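Long-range contacts in Tat (Twin-arginine translocation) pathway signal sequence containing protein (Mycobacterium tuberculosis, PDB 5IMU), which is of unknown function, probably carries a twin-arginine (Tat) signal sequence in its full-length form, and may take part in signalling: residues 43-47 with 64-68; 54-58 with 186-190; 163-167 with 192-196. All blocks are in the same frame, centred on the assembly; numbering follows the deposited sequence.

Contact 1 of 3, residues 43-47 with 64-68; sequences TTLLV and NVTLL. With K (potassium ion), chain B.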
# COMPACT_ATOMS: atom_id res chain seq x y z
N THR A 43 -16.63 -9.85 0.21
CA THR A 43 -15.43 -9.09 0.56
C THR A 43 -14.20 -9.80 0.02
O THR A 43 -13.89 -10.93 0.42
CB THR A 43 -15.32 -8.92 2.08
OG1 THR A 43 -16.48 -8.23 2.57
CG2 THR A 43 -14.07 -8.12 2.43
N THR A 44 -13.48 -9.13 -0.89
CA THR A 44 -12.22 -9.64 -1.42
C THR A 44 -11.08 -8.88 -0.75
O THR A 44 -10.93 -7.67 -0.93
CB THR A 44 -12.16 -9.47 -2.94
OG1 THR A 44 -13.26 -10.17 -3.55
CG2 THR A 44 -10.85 -10.02 -3.48
N LEU A 45 -10.27 -9.60 0.02
CA LEU A 45 -9.16 -9.02 0.77
C LEU A 45 -7.87 -9.20 -0.02
O LEU A 45 -7.60 -10.29 -0.53
CB LEU A 45 -9.04 -9.69 2.14
CG LEU A 45 -7.89 -9.25 3.04
CD1 LEU A 45 -8.07 -7.80 3.48
CD2 LEU A 45 -7.78 -10.17 4.25
N LEU A 46 -7.09 -8.12 -0.12
CA LEU A 46 -5.83 -8.12 -0.87
C LEU A 46 -4.69 -7.69 0.05
O LEU A 46 -4.81 -6.68 0.75
CB LEU A 46 -5.91 -7.19 -2.08
CG LEU A 46 -4.63 -7.05 -2.90
CD1 LEU A 46 -4.22 -8.39 -3.50
CD2 LEU A 46 -4.80 -6.00 -3.97
N VAL A 47 -3.60 -8.45 0.03
CA VAL A 47 -2.47 -8.19 0.92
C VAL A 47 -1.15 -8.37 0.18
O VAL A 47 -1.07 -9.08 -0.83
CB VAL A 47 -2.48 -9.12 2.16
CG1 VAL A 47 -3.78 -8.99 2.94
CG2 VAL A 47 -2.22 -10.56 1.76
N ASN A 64 -13.15 -2.95 -6.13
CA ASN A 64 -13.89 -3.70 -5.11
C ASN A 64 -13.00 -4.61 -4.27
O ASN A 64 -13.44 -5.69 -3.85
CB ASN A 64 -15.03 -4.51 -5.73
CG ASN A 64 -15.83 -3.72 -6.73
OD1 ASN A 64 -16.14 -4.21 -7.82
ND2 ASN A 64 -16.18 -2.49 -6.38
N VAL A 65 -11.76 -4.21 -3.99
CA VAL A 65 -10.93 -4.97 -3.05
C VAL A 65 -10.92 -4.25 -1.71
O VAL A 65 -11.10 -3.03 -1.63
CB VAL A 65 -9.50 -5.19 -3.58
CG1 VAL A 65 -9.52 -5.94 -4.90
CG2 VAL A 65 -8.75 -3.87 -3.71
N THR A 66 -10.72 -5.02 -0.65
CA THR A 66 -10.65 -4.52 0.71
C THR A 66 -9.26 -4.79 1.26
O THR A 66 -8.65 -5.81 0.94
CB THR A 66 -11.72 -5.18 1.59
OG1 THR A 66 -13.02 -4.87 1.08
CG2 THR A 66 -11.63 -4.69 3.03
N LEU A 67 -8.76 -3.87 2.08
CA LEU A 67 -7.42 -3.97 2.63
C LEU A 67 -7.47 -4.26 4.12
O LEU A 67 -8.46 -4.00 4.80
CB LEU A 67 -6.64 -2.67 2.38
CG LEU A 67 -6.60 -2.18 0.93
CD1 LEU A 67 -5.90 -0.83 0.84
CD2 LEU A 67 -5.92 -3.20 0.03
N LEU A 68 -6.37 -4.81 4.63
CA LEU A 68 -6.22 -4.96 6.07
C LEU A 68 -6.19 -3.59 6.73
O LEU A 68 -5.60 -2.64 6.21
CB LEU A 68 -4.93 -5.73 6.41
CG LEU A 68 -4.82 -7.21 6.05
CD1 LEU A 68 -3.40 -7.69 6.32
CD2 LEU A 68 -5.82 -8.04 6.84
K K B . -14.12 -6.27 -1.06
O HOH W 1 -15.11 -8.25 -3.93
O HOH W 2 -4.04 -5.28 3.10
O HOH W 3 -16.98 -5.54 -0.83
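Leucines and valines make up the apolar part of this contact. Leu45 and Leu68 approach through their CD2 methyls (3.9 Å), Val47 CG1 lies 3.6 Å from Leu68 CD1, and Leu82 and Leu83 of helix 79-83 pack over this group. The CB atoms of Leu46 and Val65 are 4.4 Å apart, with Val24 and Ile20 of helix 6-27 packed against these two side chains. The sheet thus has a helix on each face here, in keeping with an alpha/beta/alpha sandwich in the DUF5632 part of the chain. The short strand 65-67 runs parallel to 44-48 as an edge strand, splayed by 54° between the two segments. Thr66 binds on both sides of Leu45, as one residue does in a parallel pair: Thr66 N donates to Thr44 O (2.7 Å) and Leu46 N to Thr66 O (3.0 Å), while Leu45 CA adds a CA-H...O contact to Thr66 O (3.3 Å). Beyond Leu46, a water bridges Leu46 O and Leu68 N, 2.8 Å from each, where the strands spread apart. At the other end a potassium ion joins the segments, bound by Thr44 N and Asn64 O (2.9 Å each), Thr66 OG1 (2.8 Å) and a water (3.0 Å). A further water links Thr44 OG1 (2.7 Å) to Asn64 O (3.1 Å), and Arg16 also hydrogen-bonds the Thr44 hydroxyl.

Contact 2 of 3, residues 54-58 with 186-190; sequences WIPPH and VGDWM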
# COMPACT_ATOMS: atom_id res chain seq x y z
N TRP A 54 0.11 -2.83 4.39
CA TRP A 54 0.20 -1.60 3.63
C TRP A 54 0.43 -1.91 2.15
O TRP A 54 1.14 -2.85 1.80
CB TRP A 54 1.35 -0.75 4.19
CG TRP A 54 1.61 0.56 3.52
CD1 TRP A 54 0.85 1.69 3.59
CD2 TRP A 54 2.75 0.88 2.71
NE1 TRP A 54 1.44 2.70 2.86
CE2 TRP A 54 2.60 2.23 2.31
CE3 TRP A 54 3.87 0.17 2.27
CZ2 TRP A 54 3.54 2.87 1.49
CZ3 TRP A 54 4.79 0.80 1.46
CH2 TRP A 54 4.62 2.14 1.08
N ILE A 55 -0.19 -1.12 1.29
CA ILE A 55 -0.05 -1.25 -0.16
C ILE A 55 0.74 -0.06 -0.67
O ILE A 55 0.33 1.09 -0.44
CB ILE A 55 -1.41 -1.35 -0.86
CG1 ILE A 55 -2.29 -2.42 -0.21
CG2 ILE A 55 -1.22 -1.66 -2.34
CD1 ILE A 55 -1.65 -3.80 -0.14
N PRO A 56 1.87 -0.26 -1.36
CA PRO A 56 2.70 0.87 -1.76
C PRO A 56 1.99 1.74 -2.79
O PRO A 56 1.11 1.26 -3.52
CB PRO A 56 3.96 0.20 -2.34
CG PRO A 56 3.50 -1.16 -2.76
CD PRO A 56 2.47 -1.56 -1.74
N PRO A 57 2.36 3.02 -2.88
CA PRO A 57 1.57 3.94 -3.72
C PRO A 57 1.66 3.68 -5.21
O PRO A 57 0.74 4.05 -5.94
CB PRO A 57 2.15 5.33 -3.36
CG PRO A 57 2.96 5.13 -2.13
CD PRO A 57 3.44 3.71 -2.17
N HIS A 58 2.74 3.06 -5.69
CA HIS A 58 2.89 2.91 -7.14
C HIS A 58 2.10 1.74 -7.69
O HIS A 58 2.15 1.50 -8.91
CB HIS A 58 4.37 2.77 -7.51
CG HIS A 58 5.00 1.49 -7.04
ND1 HIS A 58 5.21 1.21 -5.70
CD2 HIS A 58 5.49 0.43 -7.72
CE1 HIS A 58 5.79 0.03 -5.59
NE2 HIS A 58 5.97 -0.47 -6.80
N VAL A 186 10.92 1.63 5.19
CA VAL A 186 9.51 1.60 4.80
C VAL A 186 8.76 2.76 5.43
O VAL A 186 7.93 3.41 4.79
CB VAL A 186 8.89 0.24 5.19
CG1 VAL A 186 7.39 0.26 4.94
CG2 VAL A 186 9.54 -0.88 4.40
N GLY A 187 9.04 3.05 6.71
CA GLY A 187 8.41 4.19 7.35
C GLY A 187 8.70 5.50 6.65
O GLY A 187 7.81 6.33 6.47
N ASP A 188 9.95 5.69 6.22
CA ASP A 188 10.30 6.88 5.44
C ASP A 188 9.49 6.94 4.15
O ASP A 188 8.98 8.00 3.77
CB ASP A 188 11.80 6.88 5.14
CG ASP A 188 12.64 7.19 6.36
OD1 ASP A 188 12.09 7.24 7.48
OD2 ASP A 188 13.87 7.37 6.21
N TRP A 189 9.39 5.80 3.45
CA TRP A 189 8.56 5.71 2.25
C TRP A 189 7.13 6.16 2.54
O TRP A 189 6.54 6.91 1.76
CB TRP A 189 8.59 4.26 1.75
CG TRP A 189 8.03 4.01 0.38
CD1 TRP A 189 7.46 4.91 -0.47
CD2 TRP A 189 7.99 2.75 -0.30
NE1 TRP A 189 7.06 4.29 -1.63
CE2 TRP A 189 7.38 2.96 -1.55
CE3 TRP A 189 8.42 1.46 0.04
CZ2 TRP A 189 7.18 1.93 -2.47
CZ3 TRP A 189 8.22 0.44 -0.88
CH2 TRP A 189 7.61 0.68 -2.11
N MET A 190 6.58 5.73 3.68
CA MET A 190 5.20 6.09 4.02
C MET A 190 5.05 7.58 4.28
O MET A 190 4.09 8.21 3.82
CB MET A 190 4.74 5.29 5.24
CG MET A 190 4.58 3.80 4.99
SD MET A 190 4.39 2.87 6.53
CE MET A 190 3.99 1.24 5.90
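Aromatic contacts dominate here, and no hydrogen bond crosses between the two segments. Trp54 points the edge of its indole at the face of Trp189 in a T-shaped stack: the six-membered rings are 5.2 Å apart between centroids, their planes are at 80°, and Trp54 CH2 comes to 3.7 Å from Trp189 CD2. His58 completes an aromatic cluster at the rim of Trp189, with its ND1 3.9 Å from Trp189 CZ2 and neither ring over the other. Met190 supplies a second kind of contact. Its terminal methyl, CE, sits over the face of Trp54, 3.6 Å from the centroid of the five-membered ring, as a CH-pi interaction; the SD atom follows at 4.5 Å from the same centroid, making this a Met-aromatic contact as well. Trp54 is therefore held by Met190 on a face and by Trp189 at an edge. The loop 54-58, from the DUF5632 region, is here pinned against helix 183-199 of the DUF5631 region, so this cluster ties the sheet-containing part of the chain to the helical part. Plain apolar packing fills in around the rings: Pro56 CB lies 3.7 Å from Trp189 CZ2, Pro57 CD 4.1 Å from Trp189 CE2, and Val186 CG1 4.4 Å from Trp54 CZ3. The polar ends turn to partners elsewhere: Trp54 NE1 pairs with His209 ND1 on helix 203-216, and His58 NE2 with Glu28 OE1.

Contact 3 of 3, residues 163-167 with 192-196; sequences LHGCI and LAAIE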
# COMPACT_ATOMS: atom_id res chain seq x y z
N LEU A 163 10.68 15.63 -4.38
CA LEU A 163 9.93 14.73 -3.51
C LEU A 163 9.64 13.41 -4.21
O LEU A 163 9.86 12.33 -3.64
CB LEU A 163 8.63 15.39 -3.06
CG LEU A 163 7.66 14.51 -2.28
CD1 LEU A 163 8.27 14.02 -0.97
CD2 LEU A 163 6.35 15.24 -2.03
N HIS A 164 9.16 13.47 -5.45
CA HIS A 164 8.87 12.23 -6.17
C HIS A 164 10.14 11.45 -6.45
O HIS A 164 10.14 10.21 -6.41
CB HIS A 164 8.13 12.51 -7.47
CG HIS A 164 7.52 11.29 -8.08
ND1 HIS A 164 6.38 10.70 -7.57
CD2 HIS A 164 7.92 10.51 -9.11
CE1 HIS A 164 6.08 9.63 -8.29
NE2 HIS A 164 7.01 9.49 -9.23
N GLY A 165 11.24 12.15 -6.75
CA GLY A 165 12.51 11.46 -6.95
C GLY A 165 12.96 10.72 -5.70
O GLY A 165 13.53 9.63 -5.79
N CYS A 166 12.71 11.30 -4.53
CA CYS A 166 13.08 10.63 -3.29
C CYS A 166 12.14 9.47 -2.97
O CYS A 166 12.57 8.47 -2.39
CB CYS A 166 13.10 11.63 -2.13
SG CYS A 166 14.48 12.80 -2.20
N ILE A 167 10.86 9.58 -3.34
CA ILE A 167 9.94 8.47 -3.17
C ILE A 167 10.36 7.29 -4.03
O ILE A 167 10.41 6.14 -3.57
CB ILE A 167 8.50 8.91 -3.48
CG1 ILE A 167 7.97 9.85 -2.40
CG2 ILE A 167 7.59 7.69 -3.63
CD1 ILE A 167 6.67 10.53 -2.76
N LEU A 192 6.97 10.08 3.18
CA LEU A 192 7.10 10.81 1.92
C LEU A 192 5.85 10.66 1.07
O LEU A 192 5.42 11.62 0.41
CB LEU A 192 8.33 10.32 1.16
CG LEU A 192 9.68 10.48 1.86
CD1 LEU A 192 10.78 9.76 1.08
CD2 LEU A 192 10.03 11.95 2.04
N ALA A 193 5.24 9.47 1.08
CA ALA A 193 4.02 9.25 0.31
C ALA A 193 2.88 10.11 0.84
O ALA A 193 2.05 10.60 0.07
CB ALA A 193 3.63 7.77 0.35
N ALA A 194 2.82 10.31 2.16
CA ALA A 194 1.79 11.16 2.74
C ALA A 194 1.96 12.61 2.29
O ALA A 194 0.98 13.29 1.99
CB ALA A 194 1.81 11.06 4.26
N ILE A 195 3.21 13.08 2.24
CA ILE A 195 3.46 14.46 1.81
C ILE A 195 3.04 14.65 0.36
O ILE A 195 2.42 15.67 0.01
CB ILE A 195 4.94 14.82 2.03
CG1 ILE A 195 5.28 14.79 3.52
CG2 ILE A 195 5.25 16.19 1.45
CD1 ILE A 195 6.76 14.95 3.81
N GLU A 196 3.36 13.69 -0.51
CA GLU A 196 3.00 13.84 -1.92
C GLU A 196 1.49 13.85 -2.12
O GLU A 196 0.96 14.67 -2.88
CB GLU A 196 3.64 12.74 -2.77
CG GLU A 196 3.22 12.83 -4.24
CD GLU A 196 3.99 11.90 -5.15
OE1 GLU A 196 5.15 12.23 -5.51
OE2 GLU A 196 3.45 10.84 -5.52
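A His-carboxylate hydrogen bond closes the exposed margin of this otherwise apolar helix pair: His164 ND1 donates to Glu196 OE1 at 2.8 Å, with the oxygen near the plane of the imidazole. The extended Glu196 side chain crosses the gap to reach it, and Ile167 CD1 lies 3.6 Å from the same oxygen. Inward, Leu163 and Ile167, one helical turn apart, face Leu192 and Glu196, likewise one turn apart. Ile167 CG1 meets Leu192 CB at 3.6 Å; Leu163 CD2 packs on Ile195 CG2 and on Glu196 CB, both at 3.8 Å. The segment axes approach to 9.9 Å with their directions at 148°, so the helices run roughly antiparallel. In this part of the DUF5631 helical bundle, helix 140-151 packs on the pair through Ile145, Ile141 and Ala142, while Ala193 and Ala194 point away from helix 157-177 and meet His209 of helix 203-216.

How the contacts relate
The three contacts trace a path from the sheet to the helical bundle. Contact 1 joins two strands in the DUF5632 region. The centres of contacts 1 and 2 are about 17 Å apart; contact 2 starts in the loop between those strands and ends on helix 183-199. Contact 3, its centre about 10 Å from that of contact 2, uses the same helix. Contacts 1 and 2 touch through Leu67 and Ile55, and contacts 2 and 3 through Pro57 with Ala193 and Trp189 with Ile167. Contacts 1 and 3, centres about 25 Å apart, lie on opposite sides of the chain's centre and follow one another in sequence. Contact 2 interleaves with both, fastening the two family regions together.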